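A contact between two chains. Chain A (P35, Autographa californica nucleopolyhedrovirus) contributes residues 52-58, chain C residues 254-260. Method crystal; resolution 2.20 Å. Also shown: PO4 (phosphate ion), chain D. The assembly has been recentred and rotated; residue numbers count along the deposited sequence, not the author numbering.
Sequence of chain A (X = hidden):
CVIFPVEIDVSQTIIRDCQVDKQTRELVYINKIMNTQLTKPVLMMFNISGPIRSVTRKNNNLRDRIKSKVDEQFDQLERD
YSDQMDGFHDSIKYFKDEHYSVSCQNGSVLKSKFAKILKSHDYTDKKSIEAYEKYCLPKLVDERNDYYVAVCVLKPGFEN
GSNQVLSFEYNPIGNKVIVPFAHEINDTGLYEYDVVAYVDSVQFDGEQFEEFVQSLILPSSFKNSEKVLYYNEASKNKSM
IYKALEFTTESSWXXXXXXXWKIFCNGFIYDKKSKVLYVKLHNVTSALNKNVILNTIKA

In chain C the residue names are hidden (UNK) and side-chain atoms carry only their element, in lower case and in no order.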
ATOM      1  N   ILE A  52      20.741   4.954 -23.451  1.00 29.85           N
ATOM      2  CA  ILE A  52      19.795   3.980 -22.947  1.00 39.76           C
ATOM      3  C   ILE A  52      20.099   2.634 -23.595  1.00 43.24           C
ATOM      4  O   ILE A  52      20.487   2.558 -24.756  1.00 42.69           O
ATOM      5  CB  ILE A  52      18.346   4.386 -23.264  1.00 33.36           C
ATOM      6  CG1 ILE A  52      17.962   5.576 -22.352  1.00 45.82           C
ATOM      7  CG2 ILE A  52      17.433   3.202 -23.129  1.00 23.00           C
ATOM      8  CD1 ILE A  52      16.562   6.108 -22.567  1.00 33.85           C
ATOM      9  N   ARG A  53      19.907   1.571 -22.839  1.00 46.75           N
ATOM     10  CA  ARG A  53      20.200   0.283 -23.368  1.00 38.17           C
ATOM     11  C   ARG A  53      18.962  -0.585 -23.468  1.00 45.73           C
ATOM     12  O   ARG A  53      18.771  -1.279 -24.463  1.00 43.33           O
ATOM     13  CB  ARG A  53      21.249  -0.385 -22.513  1.00 44.65           C
ATOM     14  CG  ARG A  53      21.823  -1.592 -23.203  1.00 89.44           C
ATOM     15  CD  ARG A  53      22.648  -2.376 -22.235  1.00 93.24           C
ATOM     16  NE  ARG A  53      21.793  -2.878 -21.181  1.00 68.19           N
ATOM     17  CZ  ARG A  53      22.267  -3.283 -20.023  1.00 99.12           C
ATOM     18  NH1 ARG A  53      23.585  -3.231 -19.796  1.00 83.72           N
ATOM     19  NH2 ARG A  53      21.425  -3.733 -19.102  1.00100.00           N
ATOM     20  N   SER A  54      18.151  -0.602 -22.418  1.00 33.04           N
ATOM     21  CA  SER A  54      16.905  -1.349 -22.480  1.00 38.07           C
ATOM     22  C   SER A  54      15.937  -0.801 -21.444  1.00 39.19           C
ATOM     23  O   SER A  54      16.353  -0.094 -20.548  1.00 40.24           O
ATOM     24  CB  SER A  54      17.132  -2.845 -22.291  1.00 43.75           C
ATOM     25  OG  SER A  54      17.772  -3.126 -21.084  1.00 47.16           O
ATOM     26  N   VAL A  55      14.647  -1.075 -21.617  1.00 38.20           N
ATOM     27  CA  VAL A  55      13.636  -0.614 -20.680  1.00 43.45           C
ATOM     28  C   VAL A  55      13.425  -1.750 -19.724  1.00 38.52           C
ATOM     29  O   VAL A  55      13.577  -2.908 -20.089  1.00 47.31           O
ATOM     30  CB  VAL A  55      12.285  -0.368 -21.354  1.00 37.47           C
ATOM     31  CG1 VAL A  55      12.339   0.884 -22.240  1.00 38.91           C
ATOM     32  CG2 VAL A  55      11.956  -1.587 -22.210  1.00 31.66           C
ATOM     33  N   THR A  56      13.037  -1.434 -18.506  1.00 32.11           N
ATOM     34  CA  THR A  56      12.823  -2.500 -17.566  1.00 22.53           C
ATOM     35  C   THR A  56      11.378  -2.461 -17.078  1.00 35.79           C
ATOM     36  O   THR A  56      10.615  -1.570 -17.452  1.00 51.63           O
ATOM     37  CB  THR A  56      13.820  -2.368 -16.408  1.00 21.75           C
ATOM     38  OG1 THR A  56      13.679  -1.072 -15.783  1.00 33.68           O
ATOM     39  CG2 THR A  56      15.221  -2.507 -16.931  1.00 20.75           C
ATOM     40  N   ARG A  57      10.991  -3.463 -16.310  1.00 39.17           N
ATOM     41  CA  ARG A  57       9.642  -3.548 -15.735  1.00 30.85           C
ATOM     42  C   ARG A  57       9.876  -3.711 -14.244  1.00 44.30           C
ATOM     43  O   ARG A  57      10.663  -4.563 -13.814  1.00 36.73           O
ATOM     44  CB  ARG A  57       8.872  -4.762 -16.297  1.00 38.50           C
ATOM     45  CG  ARG A  57       7.394  -4.977 -15.786  1.00 44.47           C
ATOM     46  CD  ARG A  57       6.485  -3.784 -16.066  1.00 70.45           C
ATOM     47  NE  ARG A  57       5.042  -4.049 -15.926  1.00 88.05           N
ATOM     48  CZ  ARG A  57       4.393  -4.377 -14.805  1.00 88.32           C
ATOM     49  NH1 ARG A  57       5.027  -4.516 -13.645  1.00 74.71           N
ATOM     50  NH2 ARG A  57       3.074  -4.541 -14.843  1.00 85.17           N
ATOM     51  N   LYS A  58       9.236  -2.856 -13.453  1.00 33.29           N
ATOM     52  CA  LYS A  58       9.381  -2.929 -12.008  1.00 35.66           C
ATOM     53  C   LYS A  58       8.095  -3.465 -11.440  1.00 34.65           C
ATOM     54  O   LYS A  58       7.058  -3.450 -12.115  1.00 40.30           O
ATOM     55  CB  LYS A  58       9.683  -1.538 -11.415  1.00 33.46           C
ATOM     56  CG  LYS A  58      10.750  -0.787 -12.169  1.00 30.98           C
ATOM     57  CD  LYS A  58      12.066  -1.570 -12.353  1.00 20.80           C
ATOM     58  CE  LYS A  58      12.705  -1.960 -11.047  1.00 33.48           C
ATOM     59  NZ  LYS A  58      13.973  -2.689 -11.326  1.00 25.44           N
TER
ATOM     60  N   UNK C 254      14.542 -10.774 -24.568  1.00100.00           N
ATOM     61  CA  UNK C 254      14.890  -9.362 -24.703  1.00 93.69           C
ATOM     62  C   UNK C 254      16.253  -9.070 -24.085  1.00100.00           C
ATOM     63  O   UNK C 254      17.251  -8.947 -24.800  1.00100.00           O
ATOM     64  N   UNK C 255      16.302  -8.933 -22.761  1.00100.00           N
ATOM     65  CA  UNK C 255      17.565  -8.715 -22.054  1.00 93.53           C
ATOM     66  C   UNK C 255      17.491  -9.595 -20.821  1.00 87.56           C
ATOM     67  O   UNK C 255      16.388  -9.875 -20.352  1.00 78.74           O
ATOM     68  n   UNK C 255      17.110  -4.097 -25.619  1.00 57.28           N
ATOM     69  c   UNK C 255      18.045  -4.825 -24.696  1.00 78.71           C
ATOM     70  c   UNK C 255      18.372  -6.290 -22.699  1.00 89.95           C
ATOM     71  c   UNK C 255      17.369  -5.816 -23.755  1.00 87.63           C
ATOM     72  c   UNK C 255      17.765  -7.243 -21.631  1.00 98.04           C
ATOM     73  N   UNK C 256      18.644 -10.040 -20.312  1.00 93.50           N
ATOM     74  CA  UNK C 256      18.684 -10.896 -19.119  1.00 98.55           C
ATOM     75  C   UNK C 256      18.091 -10.174 -17.892  1.00100.00           C
ATOM     76  O   UNK C 256      18.812  -9.785 -16.949  1.00 86.81           O
ATOM     77  o   UNK C 256      20.175 -12.226 -17.696  1.00 71.63           O
ATOM     78  c   UNK C 256      20.125 -11.349 -18.815  1.00 94.70           C
ATOM     79  N   UNK C 257      16.767 -10.008 -17.923  1.00 98.79           N
ATOM     80  CA  UNK C 257      16.019  -9.348 -16.858  1.00 74.37           C
ATOM     81  C   UNK C 257      15.393 -10.372 -15.890  1.00 62.08           C
ATOM     82  O   UNK C 257      14.758 -11.342 -16.310  1.00 49.40           O
ATOM     83  o   UNK C 257      12.187  -7.316 -17.823  1.00 94.72           O
ATOM     84  c   UNK C 257      13.036  -6.739 -17.102  1.00 91.75           C
ATOM     85  o   UNK C 257      13.006  -5.502 -16.867  1.00 52.99           O
ATOM     86  c   UNK C 257      14.918  -8.469 -17.480  1.00 74.71           C
ATOM     87  c   UNK C 257      14.137  -7.602 -16.464  1.00 96.59           C
ATOM     88  N   UNK C 258      15.601 -10.161 -14.594  1.00 57.30           N
ATOM     89  CA  UNK C 258      15.012 -11.037 -13.591  1.00 47.53           C
ATOM     90  C   UNK C 258      14.047 -10.295 -12.649  1.00 49.97           C
ATOM     91  O   UNK C 258      14.323  -9.191 -12.133  1.00 56.70           O
ATOM     92  c   UNK C 258      16.103 -11.770 -12.792  1.00 36.12           C
ATOM     93  c   UNK C 258      16.920 -12.733 -13.675  1.00 64.36           C
ATOM     94  c   UNK C 258      17.984 -13.541 -12.915  1.00 77.44           C
ATOM     95  n   UNK C 258      18.342 -15.363 -11.158  1.00 90.78           N
ATOM     96  c   UNK C 258      17.358 -14.457 -11.857  1.00 91.87           C
ATOM     97  N   UNK C 259      12.893 -10.911 -12.443  1.00 42.28           N
ATOM     98  CA  UNK C 259      11.894 -10.344 -11.564  1.00 34.02           C
ATOM     99  C   UNK C 259      11.892 -11.209 -10.319  1.00 30.53           C
ATOM    100  O   UNK C 259      11.853 -12.440 -10.415  1.00 41.68           O
ATOM    101  c   UNK C 259       8.982  -9.088 -15.456  1.00 77.80           C
ATOM    102  c   UNK C 259       9.997  -8.261 -15.911  1.00 84.10           C
ATOM    103  c   UNK C 259      10.482 -10.382 -12.197  1.00 32.95           C
ATOM    104  c   UNK C 259      11.287  -8.733 -13.954  1.00 36.59           C
ATOM    105  c   UNK C 259      11.145  -8.077 -15.154  1.00 72.64           C
ATOM    106  c   UNK C 259      10.294  -9.587 -13.474  1.00 50.55           C
ATOM    107  o   UNK C 259       9.885  -7.659 -17.147  1.00 89.23           O
ATOM    108  c   UNK C 259       9.135  -9.745 -14.243  1.00 74.03           C
ATOM    109  N   UNK C 260      11.955 -10.565  -9.157  1.00 44.87           N
ATOM    110  CA  UNK C 260      11.877 -11.263  -7.888  1.00 32.28           C
ATOM    111  C   UNK C 260      10.478 -10.961  -7.312  1.00 34.33           C
ATOM    112  O   UNK C 260      10.214  -9.832  -6.887  1.00 31.34           O
ATOM    113  n   UNK C 260      14.944  -9.925  -8.118  1.00 51.79           N
ATOM    114  o   UNK C 260      14.793 -12.148  -7.727  1.00 39.87           O
ATOM    115  c   UNK C 260      12.993 -10.788  -6.980  1.00 42.27           C
ATOM    116  c   UNK C 260      14.336 -11.005  -7.620  1.00 46.81           C
TER
HETATM  117  P   PO4 D   1      14.448  -3.700  -7.612  1.00 57.27           P
HETATM  118  O1  PO4 D   1      15.189  -3.104  -8.802  1.00 54.50           O
HETATM  119  O2  PO4 D   1      14.021  -5.110  -7.971  1.00 83.74           O
HETATM  120  O3  PO4 D   1      15.349  -3.740  -6.385  1.00 58.37           O
HETATM  121  O4  PO4 D   1      13.266  -2.821  -7.311  1.00 62.58           O

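Position 254 of chain C has backbone atoms and nothing more, and none of them comes within contact distance of the chain A stretch. The absence of side-chain atoms makes it glycine, C:Gly254; the space where a CB would lie is empty of the chain A stretch.

Position 255 carries four carbons in an unbranched row ending in a nitrogen. The CA-to-CB bond points toward the chain A stretch, and the row runs along A:Ser54, with its nitrogen near the carbonyl oxygen of A:Arg53. A four-carbon chain with a terminal amine is lysine, C:Lys255. Its CE packs 3.2 Å from CB of A:Ser54, while its NZ donates a weak hydrogen bond to O of A:Arg53 at 3.5 Å.

At position 256 there is one carbon followed by one oxygen, with no contact to the chain A stretch. This is a serine, C:Ser256.

Position 257 has three carbons, the third bearing two oxygens. This forked end reaches A:Thr56 and the backbone nitrogen of A:Arg57, as a carboxylate acceptor would. The residue is glutamate, C:Glu257. Its extended side chain (chi1 and chi2 both t) brings OE2 within 2.9 Å of N of A:Arg57, which donates a hydrogen bond; the same oxygen lies 3.1 Å from CA of A:Thr56.

Position 258 repeats the pattern of four carbons in a row and a final nitrogen, but lies out of reach of the chain A stretch. It is C:Lys258.

Position 259 shows one carbon and a six-carbon ring bearing an oxygen, which lies beside the side chain of A:Arg57. A hydroxylated six-membered ring identifies tyrosine, C:Tyr259. Its CB leaves sideways, but the ring end comes nearer, placing OH 3.2 Å from CB of A:Arg57. That OH also donates a very short hydrogen bond, 2.4 Å, to OE1 of C:Glu257.

Position 260 has two carbons, the second carrying one oxygen and one nitrogen, and makes no contact with the chain A stretch. The carboxamide marks asparagine, C:Asn260.

The contact rests on alternate residues of chain C, 255, 257 and 259, whose side chains span the gap between backbones; the nearest CA atoms, those of A:Ser54 and C:Lys255, are 7.4 Å apart. Both cross-chain hydrogen bonds join a chain C side chain to the chain A backbone. The stronger is centred on C:Glu257, whose carboxylate accepts from A:Arg57 N through one oxygen and from C:Tyr259 OH through the other, linking the tyrosine to the polar contact while its hydroxyl packs against the A:Arg57 side chain.

Chain C (254-260) GKSEKYN
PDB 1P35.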